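Local coordinates for tubulin-like protein CetZ1 (Haloferax volcanii, PDB 4B46) that binds GTP as a tubulin-like GTPase of archaea and controls cell shape, being essential for the rod-shaped cells needed for efficient swimming, at residues A[187-190]-A[191-195]; A[168-171]-A[172-175]. All coordinates share one frame; numbering follows the deposited sequence.

Contact 2 comes first along the chain, in the loop that leaves parallel strand 163-168 of the GTPase domain. Contact 1 follows in helix 179-198, the long helix that joins the two domains of the tubulin/FtsZ fold. Their centres lie about 14 Å apart. The loop packs against the side of the helix: Lys174 NZ of contact 2 makes a salt bridge of 2.6 Å with Glu189 OE1 of contact 1, and Trp172 packs on Glu189 and Arg193. Both contacts also hold the guanine of GDP, contact 2 through Asn169 and contact 1 through Asn187. Nucleotide, loop and helix are thus physically coupled where the GTPase domain meets the C-terminal part.

Contact 1 (A[187-190]-A[191-195]). With GDP (guanosine-5'-diphosphate), chain B.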
loop_
_atom_site.group_PDB
_atom_site.type_symbol
_atom_site.label_atom_id
_atom_site.label_comp_id
_atom_site.label_asym_id
_atom_site.label_seq_id
_atom_site.Cartn_x
_atom_site.Cartn_y
_atom_site.Cartn_z
ATOM N N ASN A 187 -0.867 11.526 -0.065
ATOM C CA ASN A 187 -0.330 10.669 -1.123
ATOM C C ASN A 187 1.201 10.671 -1.172
ATOM O O ASN A 187 1.803 9.660 -1.509
ATOM C CB ASN A 187 -0.915 11.037 -2.494
ATOM C CG ASN A 187 -2.411 10.780 -2.577
ATOM O OD1 ASN A 187 -2.984 10.115 -1.716
ATOM N ND2 ASN A 187 -3.048 11.294 -3.629
ATOM N N GLU A 188 1.818 11.804 -0.842
ATOM C CA GLU A 188 3.277 11.882 -0.716
ATOM C C GLU A 188 3.773 10.996 0.420
ATOM O O GLU A 188 4.770 10.291 0.282
ATOM C CB GLU A 188 3.716 13.317 -0.435
ATOM C CG GLU A 188 3.702 14.236 -1.636
ATOM C CD GLU A 188 5.006 14.196 -2.416
ATOM O OE1 GLU A 188 5.842 13.305 -2.145
ATOM O OE2 GLU A 188 5.194 15.060 -3.301
ATOM N N GLU A 189 3.068 11.048 1.544
ATOM C CA GLU A 189 3.398 10.227 2.706
ATOM C C GLU A 189 3.271 8.741 2.388
ATOM O O GLU A 189 4.096 7.926 2.809
ATOM C CB GLU A 189 2.510 10.613 3.895
ATOM C CG GLU A 189 2.785 12.044 4.390
ATOM C CD GLU A 189 1.790 12.530 5.425
ATOM O OE1 GLU A 189 0.572 12.331 5.247
ATOM O OE2 GLU A 189 2.232 13.121 6.425
ATOM N N ILE A 190 2.231 8.391 1.640
ATOM C CA ILE A 190 2.010 7.007 1.253
ATOM C C ILE A 190 3.168 6.519 0.385
ATOM O O ILE A 190 3.781 5.484 0.660
ATOM C CB ILE A 190 0.678 6.855 0.488
ATOM C CG1 ILE A 190 -0.511 7.047 1.447
ATOM C CG2 ILE A 190 0.623 5.523 -0.237
ATOM C CD1 ILE A 190 -1.885 7.083 0.757
ATOM N N VAL A 191 3.490 7.289 -0.646
ATOM C CA VAL A 191 4.507 6.870 -1.599
ATOM C C VAL A 191 5.932 6.851 -1.001
ATOM O O VAL A 191 6.726 5.981 -1.331
ATOM C CB VAL A 191 4.427 7.726 -2.885
ATOM C CG1 VAL A 191 5.515 7.367 -3.812
ATOM C CG2 VAL A 191 3.081 7.499 -3.587
ATOM N N ASN A 192 6.250 7.794 -0.117
ATOM C CA ASN A 192 7.569 7.808 0.519
ATOM C C ASN A 192 7.803 6.572 1.371
ATOM O O ASN A 192 8.915 6.073 1.471
ATOM C CB ASN A 192 7.744 9.054 1.391
ATOM C CG ASN A 192 8.019 10.301 0.577
ATOM O OD1 ASN A 192 8.604 10.233 -0.503
ATOM N ND2 ASN A 192 7.604 11.454 1.096
ATOM N N ARG A 193 6.741 6.090 1.993
ATOM C CA ARG A 193 6.830 4.947 2.885
ATOM C C ARG A 193 6.900 3.643 2.124
ATOM O O ARG A 193 7.835 2.863 2.316
ATOM C CB ARG A 193 5.662 4.954 3.871
ATOM C CG ARG A 193 5.864 6.014 4.944
ATOM C CD ARG A 193 4.588 6.409 5.683
ATOM N NE ARG A 193 4.969 7.241 6.822
ATOM C CZ ARG A 193 5.322 8.515 6.715
ATOM N NH1 ARG A 193 5.297 9.112 5.527
ATOM N NH2 ARG A 193 5.690 9.191 7.791
ATOM N N PHE A 194 5.920 3.400 1.258
ATOM C CA PHE A 194 5.923 2.168 0.478
ATOM C C PHE A 194 6.991 2.178 -0.610
ATOM O O PHE A 194 7.473 1.123 -1.041
ATOM C CB PHE A 194 4.529 1.876 -0.078
ATOM C CG PHE A 194 3.518 1.565 0.992
ATOM C CD1 PHE A 194 3.512 0.326 1.611
ATOM C CD2 PHE A 194 2.595 2.519 1.402
ATOM C CE1 PHE A 194 2.606 0.035 2.614
ATOM C CE2 PHE A 194 1.686 2.240 2.408
ATOM C CZ PHE A 194 1.682 0.992 3.006
ATOM N N GLY A 195 7.378 3.366 -1.053
ATOM C CA GLY A 195 8.464 3.475 -2.010
ATOM C C GLY A 195 9.792 3.044 -1.404
ATOM O O GLY A 195 10.634 2.459 -2.083
HETATM P PB GDP B . -14.028 5.582 -6.038
HETATM O O1B GDP B . -15.510 5.388 -6.179
HETATM O O2B GDP B . -13.406 6.193 -7.273
HETATM O O3B GDP B . -13.411 4.246 -5.713
HETATM O O3A GDP B . -13.884 6.586 -4.802
HETATM P PA GDP B . -12.581 7.461 -4.496
HETATM O O1A GDP B . -11.325 6.732 -4.838
HETATM O O2A GDP B . -12.692 8.795 -5.179
HETATM O "O5'" GDP B . -12.739 7.666 -2.902
HETATM C "C5'" GDP B . -12.709 6.498 -2.079
HETATM C "C4'" GDP B . -12.049 6.833 -0.755
HETATM O "O4'" GDP B . -10.671 7.097 -0.956
HETATM C "C3'" GDP B . -12.571 8.131 -0.169
HETATM O "O3'" GDP B . -13.694 7.823 0.645
HETATM C "C2'" GDP B . -11.402 8.680 0.634
HETATM O "O2'" GDP B . -11.324 8.039 1.909
HETATM C "C1'" GDP B . -10.200 8.153 -0.089
HETATM N N9 GDP B . -9.535 9.058 -1.037
HETATM C C8 GDP B . -10.087 9.697 -2.088
HETATM N N7 GDP B . -9.132 10.370 -2.785
HETATM C C5 GDP B . -7.943 10.120 -2.183
HETATM C C6 GDP B . -6.527 10.485 -2.401
HETATM O O6 GDP B . -6.176 11.228 -3.355
HETATM N N1 GDP B . -5.628 10.003 -1.532
HETATM C C2 GDP B . -5.953 9.212 -0.494
HETATM N N2 GDP B . -4.971 8.787 0.336
HETATM N N3 GDP B . -7.224 8.828 -0.238
HETATM C C4 GDP B . -8.226 9.245 -1.040
#
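Arg193 runs alongside Glu189, one turn earlier in helix 179-198, the core helix of the tubulin/FtsZ fold. Its first three side-chain carbons all lie close to Glu189 O. Arg193 CB is 3.5 Å from Glu189 O, and Arg193 CD is 3.3 Å from it. The chain is extended from CG to NE, and the turn at chi4 (77°) swings NH1 toward the Glu189 backbone. There Arg193 NH1 donates to Glu189 O (3.2 Å, 166° at the hydrogen). The oxygen sits at the guanidinium edge, in its plane. It meets NH1 well off its own C=O direction, at 107°, and also takes a weak bond from Arg193 N. Arg193 NH1 rests 3.6 Å from Glu189 CB as well, and NH2 packs on Trp172.

On the buried side, Ile190 CG2 meets Phe194 CD2 at 3.9 Å, the two side chains crossing at a slant. The Phe194 ring reaches on to Leu165 and Val231 of the central sheet. The other branch of Ile190 ends in CD1, which touches N2 of GDP. Asn187 reads the guanine with both ends of its amide: ND2 donates to GDP O6 at 3.1 Å, and OD1 accepts from GDP N1 at 2.7 Å.

Contact 2 (A[168-171]-A[172-175]); sequences DNDA and WRKT. With GDP (guanosine-5'-diphosphate), chain B.
The Trp172 indole has Ala171 O over one face and Asp168 O at its edge. Asp168 O lies in the ring plane, 3.2 Å from Trp172 CD1. The CB of Ala171 adds an apolar touch on Trp172 CD1 at 3.7 Å. Beyond the loop, Phe167 stacks on the indole, Arg282 makes a cation-pi contact with it, and NE1 donates to Leu283 O.

The second flat group is the Arg173 guanidinium. Asp170 O stands at its edge, in plane, and takes a weak but straight bond from Arg173 NH1 (3.4 Å, 176°). Asp170 OD1 also comes within 3.2 Å of Arg173 NH1, but well out of the guanidinium plane. That salt bridge rests on charge alone, since the N-H groups point elsewhere. The carboxylate and guanidinium planes are only 18° apart, and bends at chi2 and chi3 fold the arginine back alongside Asp170. Asp170 OD1 is held in addition by Ser140 OG.

The backbone turns tightly after strand 163-168 of the Rossmann-like GTPase domain. An Asx turn starts it: Asp168 OD1 accepts from Asp170 N, met from above the carboxylate plane. A 3-10 segment follows, and Trp172 N bonds to Asn169 O at 3.0 Å. Asp168 OD2 is tied to Arg354 by a salt bridge.

This turn presents Asn169, a GTP-binding residue, to the nucleotide. The Asn169 amide faces the sugar edge of the guanine. Asn169 ND2 donates almost straight to GDP N3 (3.0 Å, 170°), and its OD1 accepts from GDP N2 at 3.2 Å. Further along, Lys174 NZ curls back to donate to Trp172 O at 3.0 Å.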
loop_
_atom_site.group_PDB
_atom_site.type_symbol
_atom_site.label_atom_id
_atom_site.label_comp_id
_atom_site.label_asym_id
_atom_site.label_seq_id
_atom_site.Cartn_x
_atom_site.Cartn_y
_atom_site.Cartn_z
ATOM N N ASP A 168 -4.305 4.170 6.737
ATOM C CA ASP A 168 -5.550 4.721 7.274
ATOM C C ASP A 168 -5.561 6.253 7.180
ATOM O O ASP A 168 -4.877 6.924 7.953
ATOM C CB ASP A 168 -5.713 4.260 8.733
ATOM C CG ASP A 168 -7.094 4.564 9.313
ATOM O OD1 ASP A 168 -7.915 5.247 8.653
ATOM O OD2 ASP A 168 -7.364 4.103 10.443
ATOM N N ASN A 169 -6.333 6.810 6.242
ATOM C CA ASN A 169 -6.460 8.271 6.154
ATOM C C ASN A 169 -6.853 8.915 7.476
ATOM O O ASN A 169 -6.479 10.052 7.747
ATOM C CB ASN A 169 -7.497 8.695 5.107
ATOM C CG ASN A 169 -6.986 8.566 3.681
ATOM O OD1 ASN A 169 -5.790 8.357 3.440
ATOM N ND2 ASN A 169 -7.898 8.701 2.724
ATOM N N ASP A 170 -7.624 8.208 8.295
ATOM C CA ASP A 170 -8.102 8.816 9.538
ATOM C C ASP A 170 -6.950 9.152 10.501
ATOM O O ASP A 170 -7.049 10.084 11.301
ATOM C CB ASP A 170 -9.134 7.923 10.230
ATOM C CG ASP A 170 -9.835 8.631 11.372
ATOM O OD1 ASP A 170 -10.382 9.730 11.142
ATOM O OD2 ASP A 170 -9.843 8.096 12.501
ATOM N N ALA A 171 -5.857 8.405 10.410
ATOM C CA ALA A 171 -4.705 8.640 11.283
ATOM C C ALA A 171 -3.796 9.723 10.718
ATOM O O ALA A 171 -2.890 10.192 11.396
ATOM C CB ALA A 171 -3.912 7.346 11.477
ATOM N N TRP A 172 -4.025 10.098 9.465
ATOM C CA TRP A 172 -3.133 11.026 8.784
ATOM C C TRP A 172 -3.856 12.286 8.293
ATOM O O TRP A 172 -3.381 12.972 7.387
ATOM C CB TRP A 172 -2.444 10.320 7.618
ATOM C CG TRP A 172 -1.524 9.209 8.076
ATOM C CD1 TRP A 172 -1.873 7.934 8.387
ATOM C CD2 TRP A 172 -0.110 9.305 8.284
ATOM N NE1 TRP A 172 -0.761 7.223 8.780
ATOM C CE2 TRP A 172 0.336 8.040 8.715
ATOM C CE3 TRP A 172 0.822 10.338 8.149
ATOM C CZ2 TRP A 172 1.674 7.777 9.015
ATOM C CZ3 TRP A 172 2.146 10.078 8.440
ATOM C CH2 TRP A 172 2.562 8.807 8.865
ATOM N N ARG A 173 -5.003 12.589 8.888
ATOM C CA ARG A 173 -5.781 13.748 8.451
ATOM C C ARG A 173 -5.006 15.057 8.582
ATOM O O ARG A 173 -4.212 15.239 9.505
ATOM C CB ARG A 173 -7.116 13.823 9.200
ATOM C CG ARG A 173 -8.157 12.875 8.645
ATOM C CD ARG A 173 -8.972 12.213 9.735
ATOM N NE ARG A 173 -9.855 13.134 10.426
ATOM C CZ ARG A 173 -9.978 13.200 11.746
ATOM N NH1 ARG A 173 -9.260 12.397 12.526
ATOM N NH2 ARG A 173 -10.816 14.072 12.285
ATOM N N LYS A 174 -5.223 15.955 7.629
ATOM C CA LYS A 174 -4.563 17.252 7.639
ATOM C C LYS A 174 -5.648 18.312 7.859
ATOM O O LYS A 174 -6.464 18.578 6.977
ATOM C CB LYS A 174 -3.800 17.461 6.328
ATOM C CG LYS A 174 -3.211 16.154 5.770
ATOM C CD LYS A 174 -1.740 16.273 5.382
ATOM C CE LYS A 174 -0.787 15.722 6.450
ATOM N NZ LYS A 174 -0.731 14.212 6.551
ATOM N N THR A 175 -5.664 18.893 9.052
ATOM C CA THR A 175 -6.820 19.663 9.512
ATOM C C THR A 175 -7.081 20.999 8.814
ATOM O O THR A 175 -8.163 21.210 8.260
ATOM C CB THR A 175 -6.789 19.867 11.041
ATOM O OG1 THR A 175 -7.022 18.610 11.686
ATOM C CG2 THR A 175 -7.861 20.863 11.478
HETATM P PB GDP B . -14.028 5.582 -6.038
HETATM O O1B GDP B . -15.510 5.388 -6.179
HETATM O O2B GDP B . -13.406 6.193 -7.273
HETATM O O3B GDP B . -13.411 4.246 -5.713
HETATM O O3A GDP B . -13.884 6.586 -4.802
HETATM P PA GDP B . -12.581 7.461 -4.496
HETATM O O1A GDP B . -11.325 6.732 -4.838
HETATM O O2A GDP B . -12.692 8.795 -5.179
HETATM O "O5'" GDP B . -12.739 7.666 -2.902
HETATM C "C5'" GDP B . -12.709 6.498 -2.079
HETATM C "C4'" GDP B . -12.049 6.833 -0.755
HETATM O "O4'" GDP B . -10.671 7.097 -0.956
HETATM C "C3'" GDP B . -12.571 8.131 -0.169
HETATM O "O3'" GDP B . -13.694 7.823 0.645
HETATM C "C2'" GDP B . -11.402 8.680 0.634
HETATM O "O2'" GDP B . -11.324 8.039 1.909
HETATM C "C1'" GDP B . -10.200 8.153 -0.089
HETATM N N9 GDP B . -9.535 9.058 -1.037
HETATM C C8 GDP B . -10.087 9.697 -2.088
HETATM N N7 GDP B . -9.132 10.370 -2.785
HETATM C C5 GDP B . -7.943 10.120 -2.183
HETATM C C6 GDP B . -6.527 10.485 -2.401
HETATM O O6 GDP B . -6.176 11.228 -3.355
HETATM N N1 GDP B . -5.628 10.003 -1.532
HETATM C C2 GDP B . -5.953 9.212 -0.494
HETATM N N2 GDP B . -4.971 8.787 0.336
HETATM N N3 GDP B . -7.224 8.828 -0.238
HETATM C C4 GDP B . -8.226 9.245 -1.040
#